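ESSC (Geobacillus thermodenitrificans, PDB 5FWH) is an FtsK/SpoIIIE-type ATPase component of the bacterial type VII secretion apparatus and probably takes part in protein export, with an N-terminal forkhead-associated domain. Local coordinates at residues P141-N145 / G146-S150; V153-R156 / N157-L161; V160-P164 / Y165-V169. All blocks are in the same frame, centred on the assembly; numbering follows the deposited sequence.

Interaction 1 of 3, residues P141-N145 / G146-S150; sequences PLFLN and GVQLS
F143 and Q148 face each other as the non-hydrogen-bonded pair of a short antiparallel hairpin. The F143 ring leans obliquely over the opposite strand: CD2 comes to 3.4 Å from Q148 N, while CE2 rests against Q148 CB at 3.8 Å. CG stands opposite the F143 carbonyl carbon and beside its own N (chi1 -54°), from where the CD2-CE2 side of the ring meets Q148. Q148 passes the ring at a slant, its chain extended from a CG set trans to the backbone N (chi1 -169°); its amide plane is turned 43° from the ring, and NE2 ends 3.9 Å from P141 CB. L142 and L149 meet through their CD2 methyls at 3.7 Å, the two side chains crossing at a slant, and both also touch V134 of strand 131-136. Three backbone bonds hold the strands. L149 N meets L142 O at 3.0 Å almost head-on to the carbonyl, and L144 and V147 exchange bonds, L144 N to V147 O at 3.0 Å and V147 N to L144 O at 3.2 Å, with each donor above the acceptor's carbonyl plane. A water takes the G146 N-H at 2.8 Å and gives a weak bond to F143 O. N145 and G146 both have positive phi, as the type I' turn requires. Backbone bonds from G146 to C12 and from Q148 to T10 attach the outer strand to the first half of the chain. This is a two-residue type I' beta hairpin, with N145-G146 matching the Asn-Gly commonly found in FHA domains.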
loop_
_atom_site.group_PDB
_atom_site.type_symbol
_atom_site.label_atom_id
_atom_site.label_comp_id
_atom_site.label_asym_id
_atom_site.label_seq_id
_atom_site.Cartn_x
_atom_site.Cartn_y
_atom_site.Cartn_z
ATOM N N PRO A 141 2.855 -6.807 -7.842
ATOM C CA PRO A 141 3.445 -7.025 -6.507
ATOM C C PRO A 141 2.509 -6.661 -5.367
ATOM O O PRO A 141 1.951 -5.552 -5.362
ATOM C CB PRO A 141 4.690 -6.142 -6.493
ATOM C CG PRO A 141 4.696 -5.384 -7.784
ATOM C CD PRO A 141 3.790 -6.078 -8.729
ATOM N N LEU A 142 2.356 -7.604 -4.425
ATOM C CA LEU A 142 1.404 -7.507 -3.310
ATOM C C LEU A 142 2.054 -7.863 -1.969
ATOM O O LEU A 142 2.845 -8.873 -1.923
ATOM C CB LEU A 142 0.283 -8.482 -3.604
ATOM C CG LEU A 142 -0.845 -8.516 -2.614
ATOM C CD1 LEU A 142 -1.594 -7.199 -2.524
ATOM C CD2 LEU A 142 -1.775 -9.624 -3.059
ATOM N N PHE A 143 1.760 -7.120 -0.898
ATOM C CA PHE A 143 2.505 -7.351 0.358
ATOM C C PHE A 143 1.584 -7.742 1.511
ATOM O O PHE A 143 0.541 -7.145 1.745
ATOM C CB PHE A 143 3.395 -6.144 0.727
ATOM C CG PHE A 143 4.356 -5.732 -0.406
ATOM C CD1 PHE A 143 3.879 -5.043 -1.507
ATOM C CD2 PHE A 143 5.677 -6.110 -0.389
ATOM C CE1 PHE A 143 4.753 -4.659 -2.584
ATOM C CE2 PHE A 143 6.546 -5.790 -1.430
ATOM C CZ PHE A 143 6.090 -5.092 -2.564
ATOM N N LEU A 144 1.974 -8.769 2.242
ATOM C CA LEU A 144 1.203 -9.235 3.431
ATOM C C LEU A 144 2.003 -8.893 4.610
ATOM O O LEU A 144 3.082 -9.464 4.778
ATOM C CB LEU A 144 0.998 -10.740 3.389
ATOM C CG LEU A 144 0.399 -11.406 4.619
ATOM C CD1 LEU A 144 -0.992 -10.850 4.828
ATOM C CD2 LEU A 144 0.418 -12.946 4.416
ATOM N N ASN A 145 1.503 -7.948 5.390
ATOM C CA ASN A 145 2.219 -7.396 6.539
ATOM C C ASN A 145 3.629 -6.904 6.135
ATOM O O ASN A 145 4.606 -7.257 6.754
ATOM C CB ASN A 145 2.267 -8.447 7.692
ATOM C CG ASN A 145 0.861 -8.950 8.112
ATOM O OD1 ASN A 145 0.640 -10.147 8.283
ATOM N ND2 ASN A 145 -0.081 -8.032 8.239
ATOM N N GLY A 146 3.754 -6.190 5.001
ATOM C CA GLY A 146 5.069 -5.708 4.585
ATOM C C GLY A 146 5.983 -6.620 3.772
ATOM O O GLY A 146 7.045 -6.168 3.365
ATOM N N VAL A 147 5.604 -7.868 3.546
ATOM C CA VAL A 147 6.442 -8.837 2.876
ATOM C C VAL A 147 5.795 -9.362 1.580
ATOM O O VAL A 147 4.665 -9.894 1.576
ATOM C CB VAL A 147 6.697 -10.079 3.760
ATOM C CG1 VAL A 147 7.713 -11.010 3.055
ATOM C CG2 VAL A 147 7.215 -9.644 5.135
ATOM N N GLN A 148 6.532 -9.276 0.471
ATOM C CA GLN A 148 5.960 -9.705 -0.802
ATOM C C GLN A 148 5.482 -11.150 -0.790
ATOM O O GLN A 148 6.136 -11.995 -0.249
ATOM C CB GLN A 148 6.945 -9.490 -1.926
ATOM C CG GLN A 148 6.309 -9.660 -3.302
ATOM C CD GLN A 148 7.231 -9.243 -4.405
ATOM O OE1 GLN A 148 8.348 -8.804 -4.145
ATOM N NE2 GLN A 148 6.770 -9.354 -5.653
ATOM N N LEU A 149 4.327 -11.432 -1.357
ATOM C CA LEU A 149 3.793 -12.780 -1.384
ATOM C C LEU A 149 4.322 -13.469 -2.605
ATOM O O LEU A 149 4.251 -12.899 -3.667
ATOM C CB LEU A 149 2.281 -12.785 -1.547
ATOM C CG LEU A 149 1.330 -12.515 -0.412
ATOM C CD1 LEU A 149 1.857 -11.366 0.406
ATOM C CD2 LEU A 149 -0.023 -12.114 -0.987
ATOM N N SER A 150 4.806 -14.699 -2.480
ATOM C CA SER A 150 5.209 -15.470 -3.660
ATOM C C SER A 150 4.267 -16.629 -3.966
ATOM O O SER A 150 4.409 -17.259 -4.994
ATOM C CB SER A 150 6.618 -15.997 -3.469
ATOM O OG SER A 150 6.680 -16.858 -2.339
HETATM O O HOH W 1 1.211 -5.491 3.965
#

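Interaction 2 of 3, residues V153-R156 / N157-L161; sequences VSLR and NGDVL
R156 and D159 are tied by two hydrogen bonds running in opposite senses. D159 OD2 accepts the R156 backbone N-H at 2.7 Å, nearly straight (172°), with the donor standing above the carboxylate plane; D159 N returns a bond to R156 O at 3.1 Å. The carboxylate gets there because D159 CG lies opposite its carbonyl carbon, beside its own N (chi1 -78°), which folds the side chain back over the start of the turn. The backbone bond closes a type II beta turn from R156 to D159, with G158 at its positive-phi corner. The Gly-Asp of this turn, G158-D159, matches the Gly-Asp pair that commonly precedes a strand in FHA domains, here 161-163. Charge adds a looser relation: R156 NE lies 4.7 Å from D159 OD1, and the guanidinium and carboxylate planes are 52° apart, so attraction between them is possible without a salt bridge. Carbons near the bonded N-H also approach the oxygen: L155 CA is 3.4 Å and R156 CG 3.8 Å from D159 OD2. Among apolar groups, the leucines meet loosely, L155 CD1 to L161 CD1 at 4.3 Å, both also touching L144, while L155 reaches F170 and L161 reaches F168.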
loop_
_atom_site.group_PDB
_atom_site.type_symbol
_atom_site.label_atom_id
_atom_site.label_comp_id
_atom_site.label_asym_id
_atom_site.label_seq_id
_atom_site.Cartn_x
_atom_site.Cartn_y
_atom_site.Cartn_z
ATOM N N VAL A 153 -1.681 -17.818 0.445
ATOM C CA VAL A 153 -1.522 -17.736 1.908
ATOM C C VAL A 153 -2.909 -17.546 2.578
ATOM O O VAL A 153 -3.735 -16.690 2.165
ATOM C CB VAL A 153 -0.645 -16.529 2.336
ATOM C CG1 VAL A 153 -0.414 -16.506 3.851
ATOM C CG2 VAL A 153 0.678 -16.539 1.591
ATOM N N SER A 154 -3.155 -18.342 3.616
ATOM C CA SER A 154 -4.383 -18.279 4.344
ATOM C C SER A 154 -4.244 -17.177 5.386
ATOM O O SER A 154 -3.246 -17.104 6.074
ATOM C CB SER A 154 -4.736 -19.636 4.977
ATOM O OG SER A 154 -6.152 -19.673 5.087
ATOM N N LEU A 155 -5.236 -16.295 5.419
ATOM C CA LEU A 155 -5.217 -15.058 6.155
ATOM C C LEU A 155 -5.830 -15.209 7.530
ATOM O O LEU A 155 -6.764 -15.963 7.680
ATOM C CB LEU A 155 -6.080 -14.007 5.407
ATOM C CG LEU A 155 -5.764 -13.612 3.942
ATOM C CD1 LEU A 155 -6.720 -12.537 3.450
ATOM C CD2 LEU A 155 -4.350 -13.085 3.903
ATOM N N ARG A 156 -5.376 -14.403 8.489
ATOM C CA ARG A 156 -5.984 -14.285 9.837
ATOM C C ARG A 156 -6.489 -12.868 9.971
ATOM O O ARG A 156 -6.017 -12.023 9.244
ATOM C CB ARG A 156 -4.937 -14.553 10.921
ATOM C CG ARG A 156 -3.865 -15.578 10.564
ATOM C CD ARG A 156 -2.951 -15.966 11.745
ATOM N NE ARG A 156 -2.433 -14.830 12.555
ATOM C CZ ARG A 156 -1.138 -14.512 12.813
ATOM N NH1 ARG A 156 -0.091 -15.210 12.348
ATOM N NH2 ARG A 156 -0.879 -13.453 13.577
ATOM N N ASN A 157 -7.402 -12.570 10.901
ATOM C CA ASN A 157 -7.960 -11.172 11.062
ATOM C C ASN A 157 -6.859 -10.172 11.409
ATOM O O ASN A 157 -5.983 -10.454 12.228
ATOM C CB ASN A 157 -9.054 -11.062 12.171
ATOM C CG ASN A 157 -10.468 -11.467 11.705
ATOM O OD1 ASN A 157 -11.112 -10.787 10.867
ATOM N ND2 ASN A 157 -10.990 -12.555 12.299
ATOM N N GLY A 158 -6.884 -9.010 10.748
ATOM C CA GLY A 158 -5.811 -8.027 10.912
ATOM C C GLY A 158 -4.457 -8.393 10.282
ATOM O O GLY A 158 -3.458 -7.689 10.515
ATOM N N ASP A 159 -4.377 -9.456 9.487
ATOM C CA ASP A 159 -3.423 -9.412 8.395
ATOM C C ASP A 159 -3.804 -8.160 7.581
ATOM O O ASP A 159 -5.002 -7.768 7.529
ATOM C CB ASP A 159 -3.490 -10.670 7.539
ATOM C CG ASP A 159 -2.764 -11.896 8.194
ATOM O OD1 ASP A 159 -1.890 -11.694 9.045
ATOM O OD2 ASP A 159 -3.056 -13.076 7.849
ATOM N N VAL A 160 -2.789 -7.513 7.009
ATOM C CA VAL A 160 -2.936 -6.323 6.130
ATOM C C VAL A 160 -2.356 -6.658 4.772
ATOM O O VAL A 160 -1.196 -7.078 4.658
ATOM C CB VAL A 160 -2.218 -5.120 6.714
ATOM C CG1 VAL A 160 -2.365 -3.910 5.794
ATOM C CG2 VAL A 160 -2.832 -4.809 8.114
ATOM N N LEU A 161 -3.151 -6.502 3.741
ATOM C CA LEU A 161 -2.648 -6.594 2.385
ATOM C C LEU A 161 -2.401 -5.202 1.860
ATOM O O LEU A 161 -3.331 -4.390 1.938
ATOM C CB LEU A 161 -3.653 -7.339 1.531
ATOM C CG LEU A 161 -3.675 -8.824 1.802
ATOM C CD1 LEU A 161 -4.911 -9.409 1.112
ATOM C CD2 LEU A 161 -2.409 -9.550 1.347
#

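Interaction 3 of 3, residues V160-P164 / Y165-V169; sequences VLLCP and YMQFV
The Y165 ring carries P164 CB over one face, a CH-pi contact 4.2 Å from the ring centroid and displaced toward the rim. The F168 ring is approached at its edge instead: L161 O lies in its plane, 3.8 Å from F168 CD1, and C163 SG sits near that plane, 4.2 Å from F168 CE1. F168 also packs edge-to-face with F123. C163 SG is placed between its own N and carbonyl carbon (chi1 48°), where it reaches both F168 and the CB of selenomethionine M166. On the opposite face of the hairpin L162 and Q167 lie side by side, pointing the same way; L162 CD2 is modelled 3.3 Å from Q167 CG, closer than carbons usually come and so doubtful in detail. Q167 OE1 is hydrogen-bonded to Q3 and L162 touches W5, so this face looks toward strand 3-8; P164, at the turn, touches L7 of the same strand. Further along, V160 CG2 and V169 CG2 are 4.2 Å apart. The L161-F168 pair is bonded both ways, each N to the other's O at 3.0 Å, with the donors in the carbonyl planes. At the C163-M166 pair the bond from C163 N to M166 O is long and weak at 3.5 Å; its counterpart, from M166 N, closes the turn, although the position of C163 O is less certain. P164 and Y165 form the corners of that type II turn, with Y165 at positive phi. The result is a two-residue beta hairpin with a buried face of L161, C163, M166 and F168, in keeping with the beta-sandwich of an FHA domain.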
loop_
_atom_site.group_PDB
_atom_site.type_symbol
_atom_site.label_atom_id
_atom_site.label_comp_id
_atom_site.label_asym_id
_atom_site.label_seq_id
_atom_site.Cartn_x
_atom_site.Cartn_y
_atom_site.Cartn_z
ATOM N N VAL A 160 -2.789 -7.513 7.009
ATOM C CA VAL A 160 -2.936 -6.323 6.130
ATOM C C VAL A 160 -2.356 -6.658 4.772
ATOM O O VAL A 160 -1.196 -7.078 4.658
ATOM C CB VAL A 160 -2.218 -5.120 6.714
ATOM C CG1 VAL A 160 -2.365 -3.910 5.794
ATOM C CG2 VAL A 160 -2.832 -4.809 8.114
ATOM N N LEU A 161 -3.151 -6.502 3.741
ATOM C CA LEU A 161 -2.648 -6.594 2.385
ATOM C C LEU A 161 -2.401 -5.202 1.860
ATOM O O LEU A 161 -3.331 -4.390 1.938
ATOM C CB LEU A 161 -3.653 -7.339 1.531
ATOM C CG LEU A 161 -3.675 -8.824 1.802
ATOM C CD1 LEU A 161 -4.911 -9.409 1.112
ATOM C CD2 LEU A 161 -2.409 -9.550 1.347
ATOM N N LEU A 162 -1.202 -4.954 1.293
ATOM C CA LEU A 162 -0.833 -3.649 0.733
ATOM C C LEU A 162 -0.340 -3.789 -0.675
ATOM O O LEU A 162 0.448 -4.680 -0.956
ATOM C CB LEU A 162 0.369 -3.072 1.429
ATOM C CG LEU A 162 0.344 -2.707 2.880
ATOM C CD1 LEU A 162 1.664 -2.050 3.247
ATOM C CD2 LEU A 162 -0.777 -1.797 3.185
ATOM N N CYS A 163 -0.762 -2.888 -1.551
ATOM C CA CYS A 163 0.011 -2.557 -2.757
ATOM C C CYS A 163 0.110 -0.994 -2.832
ATOM O O CYS A 163 -0.678 -0.331 -2.213
ATOM C CB CYS A 163 -0.750 -3.100 -3.976
ATOM S SG CYS A 163 -2.477 -2.636 -3.901
ATOM N N PRO A 164 1.009 -0.415 -3.640
ATOM C CA PRO A 164 0.946 1.058 -3.826
ATOM C C PRO A 164 -0.434 1.639 -3.963
ATOM O O PRO A 164 -1.264 1.268 -4.839
ATOM C CB PRO A 164 1.799 1.298 -5.070
ATOM C CG PRO A 164 2.882 0.319 -4.808
ATOM C CD PRO A 164 2.202 -0.945 -4.310
ATOM N N TYR A 165 -0.656 2.513 -2.988
ATOM C CA TYR A 165 -1.869 3.336 -2.783
ATOM C C TYR A 165 -3.105 2.644 -2.192
ATOM O O TYR A 165 -4.096 3.293 -1.993
ATOM C CB TYR A 165 -2.211 4.146 -4.029
ATOM C CG TYR A 165 -1.043 4.685 -4.795
ATOM C CD1 TYR A 165 -0.189 5.565 -4.225
ATOM C CD2 TYR A 165 -0.786 4.260 -6.097
ATOM C CE1 TYR A 165 0.903 6.038 -4.917
ATOM C CE2 TYR A 165 0.299 4.723 -6.808
ATOM C CZ TYR A 165 1.143 5.610 -6.205
ATOM O OH TYR A 165 2.236 6.065 -6.854
HETATM N N MSE A 166 -3.093 1.357 -1.876
HETATM C CA MSE A 166 -4.320 0.741 -1.313
HETATM C C MSE A 166 -4.058 -0.177 -0.108
HETATM O O MSE A 166 -2.993 -0.702 0.003
HETATM C CB MSE A 166 -4.916 -0.002 -2.503
HETATM C CG MSE A 166 -5.649 0.851 -3.610
HETATM SE SE MSE A 166 -6.612 -0.502 -4.696
HETATM C CE MSE A 166 -8.352 -0.333 -3.815
ATOM N N GLN A 167 -5.032 -0.393 0.763
ATOM C CA GLN A 167 -4.959 -1.417 1.824
ATOM C C GLN A 167 -6.239 -2.156 1.956
ATOM O O GLN A 167 -7.304 -1.553 1.800
ATOM C CB GLN A 167 -4.759 -0.788 3.149
ATOM C CG GLN A 167 -3.506 -0.000 3.248
ATOM C CD GLN A 167 -3.606 0.903 4.449
ATOM O OE1 GLN A 167 -3.531 2.154 4.326
ATOM N NE2 GLN A 167 -3.866 0.268 5.628
ATOM N N PHE A 168 -6.133 -3.468 2.218
ATOM C CA PHE A 168 -7.260 -4.389 2.367
ATOM C C PHE A 168 -7.121 -5.089 3.689
ATOM O O PHE A 168 -6.046 -5.645 3.963
ATOM C CB PHE A 168 -7.274 -5.445 1.287
ATOM C CG PHE A 168 -7.241 -4.886 -0.123
ATOM C CD1 PHE A 168 -6.050 -4.477 -0.677
ATOM C CD2 PHE A 168 -8.379 -4.834 -0.875
ATOM C CE1 PHE A 168 -5.973 -3.995 -1.975
ATOM C CE2 PHE A 168 -8.351 -4.286 -2.146
ATOM C CZ PHE A 168 -7.135 -3.882 -2.689
ATOM N N VAL A 169 -8.155 -5.014 4.534
ATOM C CA VAL A 169 -8.125 -5.657 5.881
ATOM C C VAL A 169 -9.461 -6.315 6.137
ATOM O O VAL A 169 -10.486 -5.664 6.009
ATOM C CB VAL A 169 -7.848 -4.674 7.032
ATOM C CG1 VAL A 169 -7.508 -5.436 8.303
ATOM C CG2 VAL A 169 -6.671 -3.766 6.699
#

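How the interactions relate
The three contacts follow one another along the chain, their centres 10 to 11 Å apart. Interactions 1 and 3 are hairpins set side by side in one antiparallel sheet, joined where F143 N lies 2.8 Å from L162 O and N145 N 2.9 Å from V160 O, both probable hydrogen bonds. Interaction 2 is the turn that brings the chain back from strand 153-154 into that sheet, and it shares V160 and L161 with interaction 3. It packs on both neighbours: D159 CB is 3.7 Å from L144 CD1 of the first hairpin, and D159 O is 3.5 Å from V169 CG1 of the second.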